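Local coordinates for protein secretion chaperonin CsaA (Picrophilus torridus, PDB 5ZDI) that probably binds tRNA through an OB-fold domain and is thought to act as a chaperone in protein secretion, at residues E19-K24 / A30-I35. Sequence-based numbering, arbitrary orientation. Where two conformers were deposited one is given.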
# COMPACT_ATOMS: atom_id res chain seq x y z
N GLU A 19 -7.83 8.62 -16.59
CA GLU A 19 -7.41 8.55 -17.99
C GLU A 19 -6.12 7.73 -18.08
O GLU A 19 -5.29 7.74 -17.13
CB GLU A 19 -7.12 9.93 -18.55
CG GLU A 19 -8.31 10.81 -18.60
CD GLU A 19 -8.12 11.96 -19.60
OE1 GLU A 19 -9.17 12.46 -20.08
OE2 GLU A 19 -6.95 12.30 -19.90
N VAL A 20 -5.95 7.01 -19.17
CA VAL A 20 -4.76 6.17 -19.37
C VAL A 20 -4.32 6.33 -20.81
O VAL A 20 -5.18 6.24 -21.68
CB VAL A 20 -5.02 4.68 -19.18
CG1 VAL A 20 -3.69 3.88 -19.29
CG2 VAL A 20 -5.65 4.40 -17.87
N SER A 21 -3.01 6.55 -21.05
CA SER A 21 -2.49 6.59 -22.42
C SER A 21 -1.14 5.87 -22.47
O SER A 21 -0.52 5.66 -21.49
CB SER A 21 -2.34 8.05 -22.93
OG SER A 21 -1.29 8.75 -22.28
N ASP A 22 -0.71 5.48 -23.68
CA ASP A 22 0.63 4.89 -23.78
C ASP A 22 1.72 5.91 -23.56
O ASP A 22 1.63 7.03 -24.05
CB ASP A 22 0.84 4.15 -25.12
CG ASP A 22 -0.11 3.00 -25.29
OD1 ASP A 22 -0.15 2.15 -24.40
OD2 ASP A 22 -0.76 2.87 -26.34
N PHE A 23 2.79 5.54 -22.84
CA PHE A 23 3.92 6.39 -22.65
C PHE A 23 5.00 6.00 -23.70
O PHE A 23 6.00 5.35 -23.41
CB PHE A 23 4.41 6.30 -21.21
CG PHE A 23 5.45 7.32 -20.82
CD1 PHE A 23 5.90 8.29 -21.69
CD2 PHE A 23 6.03 7.26 -19.55
CE1 PHE A 23 6.87 9.16 -21.29
CE2 PHE A 23 7.00 8.15 -19.16
CZ PHE A 23 7.47 9.07 -20.07
N LYS A 24 4.78 6.49 -24.91
CA LYS A 24 5.54 6.04 -26.09
C LYS A 24 7.04 6.29 -26.01
O LYS A 24 7.86 5.46 -26.46
CB LYS A 24 4.97 6.74 -27.31
CG LYS A 24 3.59 6.25 -27.59
CD LYS A 24 3.01 7.00 -28.78
CE LYS A 24 1.58 6.63 -28.98
NZ LYS A 24 1.00 7.55 -29.98
N ALA A 30 5.18 1.43 -20.47
CA ALA A 30 4.56 2.18 -19.39
C ALA A 30 3.33 2.85 -19.86
O ALA A 30 3.21 3.16 -21.05
CB ALA A 30 5.53 3.17 -18.82
N TYR A 31 2.45 3.15 -18.94
CA TYR A 31 1.35 4.05 -19.21
C TYR A 31 1.57 5.40 -18.51
O TYR A 31 2.11 5.45 -17.40
CB TYR A 31 0.01 3.53 -18.68
CG TYR A 31 -0.52 2.25 -19.31
CD1 TYR A 31 -0.55 2.10 -20.71
CD2 TYR A 31 -1.00 1.23 -18.56
CE1 TYR A 31 -1.01 0.98 -21.30
CE2 TYR A 31 -1.54 0.07 -19.14
CZ TYR A 31 -1.51 -0.06 -20.54
OH TYR A 31 -2.02 -1.22 -21.07
N LYS A 32 1.05 6.41 -19.16
CA LYS A 32 0.73 7.72 -18.53
C LYS A 32 -0.66 7.62 -17.91
O LYS A 32 -1.66 7.31 -18.57
CB LYS A 32 0.80 8.88 -19.55
CG LYS A 32 2.10 9.10 -20.21
CD LYS A 32 1.78 10.12 -21.34
CE LYS A 32 3.03 10.67 -21.86
NZ LYS A 32 2.66 11.67 -22.89
N LEU A 33 -0.76 7.89 -16.62
CA LEU A 33 -1.98 7.88 -15.88
C LEU A 33 -2.32 9.27 -15.34
O LEU A 33 -1.45 9.96 -14.85
CB LEU A 33 -1.80 7.02 -14.60
CG LEU A 33 -1.27 5.63 -14.76
CD1 LEU A 33 -1.24 4.93 -13.41
CD2 LEU A 33 -2.18 4.86 -15.67
N LYS A 34 -3.59 9.65 -15.48
CA LYS A 34 -4.14 10.85 -14.87
C LYS A 34 -5.08 10.38 -13.76
O LYS A 34 -6.04 9.67 -13.99
CB LYS A 34 -4.82 11.73 -15.90
CG LYS A 34 -5.48 12.91 -15.24
CD LYS A 34 -5.99 13.84 -16.33
CE LYS A 34 -6.78 14.96 -15.71
NZ LYS A 34 -6.92 15.92 -16.84
N ILE A 35 -4.73 10.75 -12.51
CA ILE A 35 -5.31 10.15 -11.30
C ILE A 35 -5.90 11.29 -10.44
O ILE A 35 -5.23 12.36 -10.25
CB ILE A 35 -4.22 9.46 -10.48
CG1 ILE A 35 -3.45 8.50 -11.36
CG2 ILE A 35 -4.79 8.79 -9.26
CD1 ILE A 35 -2.32 7.78 -10.71
O HOH W 1 6.29 2.63 -22.83
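Val-20 lays its CG1 methyl over one face of the Tyr-31 ring, 3.9 Å from CG1 to the ring centroid, a CH-pi contact set toward the rim. CG1 stands anti to the backbone N of Val-20 (chi1 -176°), which turns it to the ring. Asp-22 OD1 lies in plane at the ring edge, 3.4 Å from Tyr-31 CE1, while OD2 forms a salt bridge with Lys-55. Tyr-31 OH makes a hydrogen bond with Tyr-53 O. Val-20 CG1 would probably lose its ring face, and Tyr-53 O this partner, with an alanine at Tyr-31. Lys-32 can be followed outward on the face it shares with Ser-21. Lys-32 CB lies 3.4 Å from Ser-21 OG. CG packs on Phe-23 CB and CG, CD returns to Ser-21 OG, and Lys-32 CE reaches Phe-23 CD1 at 3.7 Å. The extended lysine thus crosses Phe-23 at about a right angle. Backbone hydrogen bonds Ser-21 N to Lys-32 O and Lys-32 N to Ser-21 O are both 2.9 Å. Phe-23 N donates to Ala-30 O, and one water joins Phe-23 O to Ala-30 N where the first strand ends and the second begins. This is an antiparallel beta hairpin, strands 12-22 and 31-36, within the OB-type tRNA-binding domain.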